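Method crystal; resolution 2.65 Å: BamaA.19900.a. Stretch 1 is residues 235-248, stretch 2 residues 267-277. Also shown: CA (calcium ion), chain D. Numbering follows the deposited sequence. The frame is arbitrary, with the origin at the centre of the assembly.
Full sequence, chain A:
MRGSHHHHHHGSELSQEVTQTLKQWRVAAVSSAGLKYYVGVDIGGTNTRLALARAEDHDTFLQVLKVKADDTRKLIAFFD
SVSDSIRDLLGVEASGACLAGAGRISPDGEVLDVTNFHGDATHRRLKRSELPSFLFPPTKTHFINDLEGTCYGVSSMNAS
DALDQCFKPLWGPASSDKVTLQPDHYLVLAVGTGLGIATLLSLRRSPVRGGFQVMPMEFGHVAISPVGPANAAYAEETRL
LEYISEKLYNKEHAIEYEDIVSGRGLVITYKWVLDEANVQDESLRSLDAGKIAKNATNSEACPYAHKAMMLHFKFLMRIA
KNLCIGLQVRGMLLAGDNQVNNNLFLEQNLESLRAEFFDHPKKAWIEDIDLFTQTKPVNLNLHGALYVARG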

# COMPACT_ATOMS: atom_id res chain seq x y z
N ALA A 235 -28.03 -1.54 1.93
CA ALA A 235 -28.89 -0.37 1.74
C ALA A 235 -28.54 0.74 2.72
O ALA A 235 -28.50 1.92 2.34
CB ALA A 235 -30.36 -0.77 1.90
N GLU A 236 -28.27 0.39 3.98
CA GLU A 236 -28.02 1.42 4.98
C GLU A 236 -26.62 2.00 4.86
O GLU A 236 -26.43 3.19 5.14
CB GLU A 236 -28.26 0.88 6.40
CG GLU A 236 -27.16 -0.02 6.95
CD GLU A 236 -27.18 -0.13 8.49
OE1 GLU A 236 -28.18 0.31 9.12
OE2 GLU A 236 -26.19 -0.65 9.05
N GLU A 237 -25.64 1.20 4.43
CA GLU A 237 -24.31 1.75 4.19
C GLU A 237 -24.34 2.75 3.05
O GLU A 237 -23.68 3.80 3.10
CB GLU A 237 -23.31 0.64 3.89
CG GLU A 237 -22.77 -0.08 5.10
CD GLU A 237 -21.53 -0.89 4.78
OE1 GLU A 237 -21.15 -1.76 5.60
OE2 GLU A 237 -20.93 -0.65 3.71
N THR A 238 -25.11 2.45 2.01
CA THR A 238 -25.27 3.38 0.90
C THR A 238 -25.85 4.71 1.37
O THR A 238 -25.40 5.78 0.94
CB THR A 238 -26.14 2.76 -0.19
OG1 THR A 238 -25.58 1.50 -0.58
CG2 THR A 238 -26.22 3.68 -1.39
N ARG A 239 -26.83 4.67 2.27
CA ARG A 239 -27.38 5.92 2.81
C ARG A 239 -26.33 6.67 3.61
O ARG A 239 -26.19 7.90 3.47
CB ARG A 239 -28.62 5.64 3.65
CG ARG A 239 -29.81 5.07 2.86
CD ARG A 239 -31.14 5.24 3.61
NE ARG A 239 -31.10 4.67 4.96
CZ ARG A 239 -31.33 3.38 5.25
NH1 ARG A 239 -31.62 2.51 4.28
NH2 ARG A 239 -31.26 2.96 6.51
N LEU A 240 -25.56 5.96 4.44
CA LEU A 240 -24.54 6.62 5.26
C LEU A 240 -23.47 7.26 4.39
O LEU A 240 -23.06 8.40 4.64
CB LEU A 240 -23.92 5.62 6.24
CG LEU A 240 -22.60 6.06 6.89
CD1 LEU A 240 -22.80 7.29 7.78
CD2 LEU A 240 -22.01 4.92 7.67
N LEU A 241 -22.99 6.53 3.38
CA LEU A 241 -21.98 7.08 2.48
C LEU A 241 -22.50 8.29 1.72
O LEU A 241 -21.78 9.27 1.52
CB LEU A 241 -21.50 5.99 1.53
CG LEU A 241 -20.81 4.79 2.16
CD1 LEU A 241 -20.51 3.72 1.13
CD2 LEU A 241 -19.54 5.21 2.90
N GLU A 242 -23.77 8.25 1.29
CA GLU A 242 -24.34 9.39 0.57
C GLU A 242 -24.56 10.57 1.50
O GLU A 242 -24.42 11.73 1.08
CB GLU A 242 -25.65 8.98 -0.10
CG GLU A 242 -25.46 8.06 -1.29
CD GLU A 242 -26.77 7.56 -1.89
OE1 GLU A 242 -26.72 6.66 -2.75
OE2 GLU A 242 -27.85 8.07 -1.51
N TYR A 243 -24.91 10.31 2.76
CA TYR A 243 -25.08 11.39 3.73
C TYR A 243 -23.76 12.11 3.98
O TYR A 243 -23.68 13.34 3.89
CB TYR A 243 -25.66 10.80 5.02
CG TYR A 243 -25.85 11.73 6.20
CD1 TYR A 243 -24.80 11.98 7.10
CD2 TYR A 243 -27.08 12.31 6.46
CE1 TYR A 243 -24.98 12.80 8.19
CE2 TYR A 243 -27.27 13.13 7.55
CZ TYR A 243 -26.22 13.37 8.41
OH TYR A 243 -26.43 14.19 9.50
N ILE A 244 -22.71 11.34 4.28
CA ILE A 244 -21.40 11.95 4.53
C ILE A 244 -20.88 12.61 3.26
O ILE A 244 -20.34 13.73 3.30
CB ILE A 244 -20.42 10.91 5.08
CG1 ILE A 244 -20.93 10.37 6.41
CG2 ILE A 244 -19.03 11.51 5.23
CD1 ILE A 244 -19.99 9.43 7.07
N SER A 245 -21.02 11.94 2.12
CA SER A 245 -20.57 12.53 0.87
C SER A 245 -21.29 13.84 0.59
O SER A 245 -20.70 14.78 0.06
CB SER A 245 -20.77 11.57 -0.29
OG SER A 245 -20.36 12.16 -1.50
N GLU A 246 -22.57 13.91 0.97
CA GLU A 246 -23.31 15.16 0.83
C GLU A 246 -22.72 16.25 1.72
O GLU A 246 -22.38 17.33 1.24
CB GLU A 246 -24.78 14.92 1.15
CG GLU A 246 -25.60 16.17 1.36
CD GLU A 246 -25.52 17.13 0.20
OE1 GLU A 246 -25.37 18.36 0.44
OE2 GLU A 246 -25.62 16.66 -0.96
N LYS A 247 -22.57 15.96 3.01
CA LYS A 247 -22.20 17.02 3.94
C LYS A 247 -20.77 17.51 3.73
O LYS A 247 -20.48 18.69 3.93
CB LYS A 247 -22.41 16.55 5.38
N LEU A 248 -19.86 16.63 3.31
CA LEU A 248 -18.46 17.01 3.14
C LEU A 248 -18.12 17.47 1.73
O LEU A 248 -17.28 18.36 1.55
CB LEU A 248 -17.54 15.85 3.52
CG LEU A 248 -17.60 15.34 4.96
CD1 LEU A 248 -16.59 14.22 5.17
CD2 LEU A 248 -17.37 16.48 5.96
N VAL A 267 -18.49 11.25 15.01
CA VAL A 267 -19.50 12.25 15.32
C VAL A 267 -20.50 12.38 14.17
O VAL A 267 -21.71 12.48 14.40
CB VAL A 267 -18.84 13.60 15.65
CG1 VAL A 267 -19.89 14.71 15.71
CG2 VAL A 267 -18.07 13.52 16.96
N ILE A 268 -20.02 12.38 12.93
CA ILE A 268 -20.94 12.59 11.82
C ILE A 268 -21.76 11.33 11.55
O ILE A 268 -22.94 11.42 11.20
CB ILE A 268 -20.20 13.08 10.55
CG1 ILE A 268 -21.20 13.65 9.55
CG2 ILE A 268 -19.36 11.98 9.92
CD1 ILE A 268 -20.56 14.14 8.25
N THR A 269 -21.16 10.15 11.73
CA THR A 269 -21.94 8.92 11.67
C THR A 269 -23.02 8.90 12.74
O THR A 269 -24.16 8.48 12.49
CB THR A 269 -21.00 7.72 11.81
OG1 THR A 269 -20.07 7.72 10.73
CG2 THR A 269 -21.79 6.41 11.81
N TYR A 270 -22.68 9.37 13.95
CA TYR A 270 -23.66 9.48 15.03
C TYR A 270 -24.83 10.38 14.63
O TYR A 270 -25.99 10.04 14.89
CB TYR A 270 -22.96 10.01 16.28
CG TYR A 270 -23.79 10.00 17.54
CD1 TYR A 270 -24.24 8.80 18.09
CD2 TYR A 270 -24.11 11.18 18.20
CE1 TYR A 270 -25.00 8.78 19.25
CE2 TYR A 270 -24.86 11.17 19.36
CZ TYR A 270 -25.30 9.97 19.88
OH TYR A 270 -26.05 9.96 21.04
N LYS A 271 -24.54 11.53 14.00
CA LYS A 271 -25.62 12.43 13.60
C LYS A 271 -26.49 11.80 12.52
O LYS A 271 -27.69 12.07 12.46
CB LYS A 271 -25.05 13.77 13.12
N TRP A 272 -25.91 10.95 11.67
CA TRP A 272 -26.70 10.23 10.67
C TRP A 272 -27.63 9.22 11.32
O TRP A 272 -28.82 9.14 10.98
CB TRP A 272 -25.78 9.54 9.67
CG TRP A 272 -26.47 8.52 8.83
CD1 TRP A 272 -27.24 8.75 7.73
CD2 TRP A 272 -26.46 7.10 9.02
NE1 TRP A 272 -27.72 7.56 7.22
CE2 TRP A 272 -27.25 6.53 8.00
CE3 TRP A 272 -25.86 6.26 9.96
CZ2 TRP A 272 -27.45 5.16 7.89
CZ3 TRP A 272 -26.07 4.89 9.85
CH2 TRP A 272 -26.86 4.36 8.82
N VAL A 273 -27.11 8.42 12.26
CA VAL A 273 -27.95 7.50 13.02
C VAL A 273 -29.12 8.24 13.65
O VAL A 273 -30.26 7.77 13.61
CB VAL A 273 -27.11 6.76 14.08
CG1 VAL A 273 -28.01 6.07 15.09
CG2 VAL A 273 -26.18 5.77 13.42
N LEU A 274 -28.86 9.42 14.21
CA LEU A 274 -29.93 10.18 14.86
C LEU A 274 -30.92 10.75 13.85
O LEU A 274 -32.11 10.84 14.16
CB LEU A 274 -29.33 11.30 15.72
CG LEU A 274 -28.42 10.84 16.86
CD1 LEU A 274 -27.93 12.02 17.68
CD2 LEU A 274 -29.13 9.83 17.76
N ASP A 275 -30.47 11.13 12.66
CA ASP A 275 -31.39 11.69 11.67
C ASP A 275 -32.35 10.63 11.15
O ASP A 275 -33.54 10.91 10.94
CB ASP A 275 -30.62 12.31 10.50
CG ASP A 275 -29.98 13.64 10.86
OD1 ASP A 275 -30.09 14.06 12.03
OD2 ASP A 275 -29.37 14.26 9.96
N GLU A 276 -31.85 9.42 10.91
CA GLU A 276 -32.70 8.35 10.42
C GLU A 276 -33.71 7.89 11.46
O GLU A 276 -34.73 7.29 11.10
CB GLU A 276 -31.84 7.18 9.95
CG GLU A 276 -30.90 7.57 8.82
CD GLU A 276 -30.80 6.51 7.75
OE1 GLU A 276 -31.07 5.33 8.06
OE2 GLU A 276 -30.48 6.87 6.59
N ALA A 277 -33.46 8.18 12.73
CA ALA A 277 -34.38 7.84 13.81
C ALA A 277 -35.20 9.04 14.27
O ALA A 277 -36.02 8.89 15.19
CB ALA A 277 -33.61 7.24 14.99
CA CA D . -26.07 19.27 -1.76

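The strongest polar link between these two helices is a two-pronged salt bridge. Arg239 NE donates to Glu276 OE2 at 2.8 Å, and Arg239 NH2 donates to Glu276 OE1, also at 2.8 Å. Because the carboxylate meets the guanidinium at its edge, near its plane, two N-H groups can face two oxygens at once, with angles of 158° and 153°. One of those oxygens does further work within its own helix: Trp272 NE1 reaches Glu276 OE2 at 2.9 Å, a weak bond whose 122° angle is far from straight. The indole nitrogen, one turn before the glutamate, thus ties the salt bridge to the packing beneath it.

A second polar contact comes from Tyr243, whose OH donates to Asp275 OD2 at 3.0 Å. The carboxylate oxygen lies near the plane of the phenol ring, at its edge, so the hydroxyl can be satisfied while the ring faces remain free for packing. Arg239 and Tyr243 are one turn apart on the first helix, and their acceptors are neighbours on the second.

Two reciprocal aromatic knobs organise the packing. Trp272, which loses 122 Å² to the other helix, the most of any residue here, sits among Glu236, Arg239, Leu240 and Tyr243. Tyr243 in turn sits among Ile268, Lys271, Trp272 and Asp275. The two rings meet edge to face, the edge of Trp272 directed at the face of Tyr243, with planes at 61° and 5.0 Å between the phenol centroid and that of the five-membered ring. Trp272 CB also lies over the tyrosine face, 3.8 Å from the ring centroid.

The indole offers its own face to Leu240: Leu240 CB stands 3.8 Å from the centroid of the Trp272 six-membered ring, only 9° off its normal. Here the backbones come close, with Leu240 CA and Trp272 CA 6.9 Å apart, although the helix axes approach no nearer than 10.3 Å and their directions differ by 118°.

Farther along, aliphatic contacts take over. Ile244 has a CA-to-CB bond that points sideways, yet its m, t rotamer brings the end of the chain nearer, placing Ile244 CD1 3.9 Å from Ile268 CG2. Ile268 points toward the first helix and also packs against Tyr243, with Ile268 CG1 4.1 Å from Tyr243 CE1. The rule to read from this contact is layered: a paired charge, Arg239 with Glu276, linking the two helices; two interlocked aromatics, the tyrosine bonded through its hydroxyl and the indole only weakly through NE1; and isoleucines packing alongside.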